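Local coordinates for putative acetyl transferase (Pyrococcus furiosus, PDB 1VKC) that probably transfers an acyl group, most likely acetyl from acetyl-CoA, to an acceptor, as a member of the GNAT acetyltransferase family, at the interface of chains A and B. Sequence-based numbering; all coordinates share one arbitrary frame. Chains: chain A/B, putative acetyl transferase.

The interface of chains A and B. Residues chain A 25, 28-29, 32, 41, 45; chain B 25-26, 28-29, 32, 41.
Two glutamates meet tip to tip across the two-fold axis of this helix-packed interface between copies of the acetyltransferase, which may not be the biological dimer, in a worked example of how acids can be paired. The carboxylates of A:Glu29 and B:Glu29, from the helices 20-31, lie with planes 3° apart; A:Glu29 OE1 is 2.9 Å from B:Glu29 OE2. So close a pair probably shares a proton, which would raise the pKa of at least one acid. Both glutamate side chains bend at chi2 (70° and 64°) to bring the carboxylates together.

Tyrosine hydroxyls supply donors. A:Tyr41 OH gives a 2.7 Å hydrogen bond to the anti lone pair of B:Glu29 OE1, and B:Tyr41 OH reaches A:Glu29 OE2 at 2.6 Å from above the carboxylate plane. A phenylalanine in place of A:Tyr41 would probably leave B:Glu29 OE1 without this donor and the acid pair less well stabilised.

Apolar packing flanks the acid pair: B:Glu29 CB sits over one face of the A:Tyr41 ring, toward its rim, while B:Leu26 CD1 touches A:Tyr41 CB. A:Tyr41 stands edge-on over the centre of the A:Tyr32 ring, and B:Tyr41 likewise over B:Tyr32, which is likely to hold the A:Tyr41 and B:Tyr41 rings in orientation.

Beside the acid pair, opposite charges meet. A:Glu45 OE1 forms salt bridges with B:Lys25 NZ (3.4 Å) and B:Arg28, whose NH2 meets its syn lone pair at 2.7 Å in a strongly bent hydrogen bond, guanidinium and carboxylate planes perpendicular.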
ATOM      1  N   LYS A  25       4.068  -9.324  -2.642  1.00 27.73           N
ATOM      2  CA  LYS A  25       4.142  -7.856  -2.545  1.00 29.19           C
ATOM      3  C   LYS A  25       2.823  -7.165  -2.843  1.00 28.23           C
ATOM      4  O   LYS A  25       2.472  -6.177  -2.195  1.00 28.79           O
ATOM      5  CB  LYS A  25       5.255  -7.309  -3.434  1.00 32.56           C
ATOM      6  CG  LYS A  25       6.641  -7.528  -2.843  1.00 35.97           C
ATOM      7  CD  LYS A  25       7.737  -7.461  -3.929  1.00 38.40           C
ATOM      8  CE  LYS A  25       9.105  -7.279  -3.317  1.00 39.27           C
ATOM      9  N   ARG A  28       0.700  -7.757   0.186  1.00 27.86           N
ATOM     10  CA  ARG A  28       1.169  -6.842   1.235  1.00 30.64           C
ATOM     11  C   ARG A  28       0.560  -5.453   1.055  1.00 32.41           C
ATOM     12  O   ARG A  28       0.078  -4.849   2.006  1.00 31.11           O
ATOM     13  CB  ARG A  28       2.684  -6.739   1.200  1.00 31.87           C
ATOM     14  CG  ARG A  28       3.263  -5.688   2.142  1.00 35.12           C
ATOM     15  CD  ARG A  28       4.730  -5.858   2.370  1.00 40.16           C
ATOM     16  NE  ARG A  28       5.000  -7.223   2.820  1.00 42.77           N
ATOM     17  CZ  ARG A  28       6.168  -7.846   2.732  1.00 46.52           C
ATOM     18  NH1 ARG A  28       7.245  -7.233   2.217  1.00 47.39           N
ATOM     19  NH2 ARG A  28       6.263  -9.105   3.157  1.00 45.55           N
ATOM     20  N   GLU A  29       0.585  -4.960  -0.175  1.00 34.27           N
ATOM     21  CA  GLU A  29       0.043  -3.634  -0.491  1.00 35.80           C
ATOM     22  C   GLU A  29      -1.470  -3.590  -0.275  1.00 35.10           C
ATOM     23  O   GLU A  29      -1.988  -2.688   0.401  1.00 36.71           O
ATOM     24  CB  GLU A  29       0.415  -3.241  -1.943  1.00 37.80           C
ATOM     25  CG  GLU A  29      -0.085  -1.854  -2.396  1.00 40.50           C
ATOM     26  CD  GLU A  29       0.638  -0.687  -1.721  1.00 40.66           C
ATOM     27  OE1 GLU A  29      -0.021   0.329  -1.410  1.00 43.33           O
ATOM     28  OE2 GLU A  29       1.858  -0.772  -1.519  1.00 43.23           O
ATOM     29  N   TYR A  32      -2.951  -4.134   3.572  1.00 34.08           N
ATOM     30  CA  TYR A  32      -2.674  -3.101   4.567  1.00 34.49           C
ATOM     31  C   TYR A  32      -3.873  -2.173   4.818  1.00 35.77           C
ATOM     32  O   TYR A  32      -4.009  -1.624   5.910  1.00 35.42           O
ATOM     33  CB  TYR A  32      -1.436  -2.290   4.190  1.00 36.46           C
ATOM     34  CG  TYR A  32      -1.158  -1.204   5.171  1.00 36.21           C
ATOM     35  CD1 TYR A  32      -0.803  -1.504   6.472  1.00 36.48           C
ATOM     36  CD2 TYR A  32      -1.305   0.138   4.813  1.00 37.91           C
ATOM     37  CE1 TYR A  32      -0.564  -0.505   7.397  1.00 38.51           C
ATOM     38  CE2 TYR A  32      -1.073   1.148   5.728  1.00 37.04           C
ATOM     39  CZ  TYR A  32      -0.703   0.820   7.017  1.00 37.17           C
ATOM     40  OH  TYR A  32      -0.476   1.809   7.928  1.00 38.15           O
ATOM     41  N   TYR A  41       3.972   0.754   9.828  1.00 28.42           N
ATOM     42  CA  TYR A  41       4.051   0.064   8.555  1.00 30.01           C
ATOM     43  C   TYR A  41       5.212  -0.942   8.568  1.00 29.56           C
ATOM     44  O   TYR A  41       5.100  -2.034   8.023  1.00 31.53           O
ATOM     45  CB  TYR A  41       4.161   1.039   7.373  1.00 31.99           C
ATOM     46  CG  TYR A  41       4.091   0.305   6.058  1.00 32.11           C
ATOM     47  CD1 TYR A  41       2.885  -0.208   5.598  1.00 30.97           C
ATOM     48  CD2 TYR A  41       5.235   0.079   5.300  1.00 32.55           C
ATOM     49  CE1 TYR A  41       2.814  -0.925   4.415  1.00 31.73           C
ATOM     50  CE2 TYR A  41       5.174  -0.624   4.112  1.00 33.30           C
ATOM     51  CZ  TYR A  41       3.945  -1.121   3.676  1.00 32.13           C
ATOM     52  OH  TYR A  41       3.861  -1.813   2.508  1.00 34.89           O
ATOM     53  N   GLU A  45       4.741  -4.832   7.729  1.00 30.14           N
ATOM     54  CA  GLU A  45       5.580  -5.512   6.744  1.00 31.31           C
ATOM     55  C   GLU A  45       6.241  -6.797   7.275  1.00 29.87           C
ATOM     56  O   GLU A  45       6.235  -7.831   6.594  1.00 30.50           O
ATOM     57  CB  GLU A  45       6.652  -4.540   6.269  1.00 34.57           C
ATOM     58  CG  GLU A  45       7.159  -4.760   4.873  1.00 37.84           C
ATOM     59  CD  GLU A  45       7.303  -3.448   4.113  1.00 40.61           C
ATOM     60  OE1 GLU A  45       6.894  -3.409   2.940  1.00 38.92           O
ATOM     61  OE2 GLU A  45       7.803  -2.450   4.707  1.00 41.37           O
TER
ATOM     62  N   LYS B  25       9.631   3.405   2.511  1.00 22.22           N
ATOM     63  CA  LYS B  25       8.663   2.318   2.458  1.00 25.99           C
ATOM     64  C   LYS B  25       7.251   2.805   2.762  1.00 25.19           C
ATOM     65  O   LYS B  25       6.302   2.384   2.094  1.00 24.14           O
ATOM     66  CB  LYS B  25       9.083   1.181   3.383  1.00 26.29           C
ATOM     67  CG  LYS B  25      10.254   0.392   2.797  1.00 31.80           C
ATOM     68  CD  LYS B  25      10.666  -0.802   3.664  1.00 34.65           C
ATOM     69  CE  LYS B  25      11.261  -1.946   2.818  1.00 36.63           C
ATOM     70  NZ  LYS B  25      10.209  -2.931   2.309  1.00 39.73           N
ATOM     71  N   LEU B  26       7.110   3.704   3.731  1.00 23.92           N
ATOM     72  CA  LEU B  26       5.787   4.284   4.053  1.00 24.47           C
ATOM     73  C   LEU B  26       5.278   5.150   2.896  1.00 23.41           C
ATOM     74  O   LEU B  26       4.072   5.111   2.538  1.00 21.95           O
ATOM     75  CB  LEU B  26       5.831   5.107   5.353  1.00 25.23           C
ATOM     76  CG  LEU B  26       4.489   5.736   5.786  1.00 26.64           C
ATOM     77  CD1 LEU B  26       3.473   4.678   6.139  1.00 27.43           C
ATOM     78  CD2 LEU B  26       4.709   6.675   6.960  1.00 28.98           C
ATOM     79  N   ARG B  28       6.002   4.766  -0.245  1.00 20.92           N
ATOM     80  CA  ARG B  28       5.661   3.839  -1.312  1.00 22.57           C
ATOM     81  C   ARG B  28       4.253   3.299  -1.100  1.00 25.58           C
ATOM     82  O   ARG B  28       3.469   3.160  -2.056  1.00 22.51           O
ATOM     83  CB  ARG B  28       6.666   2.671  -1.332  1.00 24.51           C
ATOM     84  CG  ARG B  28       6.408   1.599  -2.429  1.00 27.60           C
ATOM     85  CD  ARG B  28       7.185   0.324  -2.204  1.00 32.97           C
ATOM     86  NE  ARG B  28       6.827  -0.320  -0.937  1.00 36.84           N
ATOM     87  CZ  ARG B  28       7.594  -1.189  -0.263  1.00 39.98           C
ATOM     88  NH1 ARG B  28       8.805  -1.554  -0.711  1.00 40.06           N
ATOM     89  NH2 ARG B  28       7.146  -1.702   0.871  1.00 38.27           N
ATOM     90  N   GLU B  29       3.935   2.985   0.155  1.00 25.23           N
ATOM     91  CA  GLU B  29       2.642   2.408   0.491  1.00 28.94           C
ATOM     92  C   GLU B  29       1.564   3.424   0.256  1.00 26.94           C
ATOM     93  O   GLU B  29       0.588   3.133  -0.406  1.00 33.46           O
ATOM     94  CB  GLU B  29       2.604   1.958   1.961  1.00 31.58           C
ATOM     95  CG  GLU B  29       1.241   1.457   2.434  1.00 35.29           C
ATOM     96  CD  GLU B  29       0.774   0.200   1.713  1.00 37.99           C
ATOM     97  OE1 GLU B  29       1.608  -0.694   1.439  1.00 40.15           O
ATOM     98  OE2 GLU B  29      -0.442   0.089   1.448  1.00 41.44           O
ATOM     99  N   TYR B  32       0.822   4.889  -3.644  1.00 27.42           N
ATOM    100  CA  TYR B  32       0.259   4.021  -4.663  1.00 32.69           C
ATOM    101  C   TYR B  32      -1.233   4.274  -4.950  1.00 31.42           C
ATOM    102  O   TYR B  32      -1.693   4.118  -6.096  1.00 29.97           O
ATOM    103  CB  TYR B  32       0.464   2.576  -4.267  1.00 36.48           C
ATOM    104  CG  TYR B  32      -0.027   1.622  -5.280  1.00 37.58           C
ATOM    105  CD1 TYR B  32       0.522   1.589  -6.554  1.00 38.46           C
ATOM    106  CD2 TYR B  32      -1.054   0.740  -4.979  1.00 40.23           C
ATOM    107  CE1 TYR B  32       0.063   0.683  -7.507  1.00 40.46           C
ATOM    108  CE2 TYR B  32      -1.511  -0.164  -5.904  1.00 40.24           C
ATOM    109  CZ  TYR B  32      -0.958  -0.193  -7.164  1.00 38.86           C
ATOM    110  OH  TYR B  32      -1.441  -1.094  -8.074  1.00 41.37           O
ATOM    111  N   TYR B  41       2.097  -3.261  -9.945  1.00 30.35           N
ATOM    112  CA  TYR B  41       2.661  -2.883  -8.668  1.00 31.46           C
ATOM    113  C   TYR B  41       4.180  -3.046  -8.705  1.00 29.71           C
ATOM    114  O   TYR B  41       4.924  -2.259  -8.104  1.00 26.70           O
ATOM    115  CB  TYR B  41       2.059  -3.688  -7.508  1.00 36.00           C
ATOM    116  CG  TYR B  41       2.562  -3.150  -6.209  1.00 36.60           C
ATOM    117  CD1 TYR B  41       3.572  -3.794  -5.512  1.00 38.33           C
ATOM    118  CD2 TYR B  41       2.093  -1.934  -5.722  1.00 37.59           C
ATOM    119  CE1 TYR B  41       4.070  -3.264  -4.329  1.00 38.95           C
ATOM    120  CE2 TYR B  41       2.587  -1.391  -4.540  1.00 37.58           C
ATOM    121  CZ  TYR B  41       3.570  -2.056  -3.853  1.00 38.67           C
ATOM    122  OH  TYR B  41       4.049  -1.521  -2.677  1.00 38.75           O
TER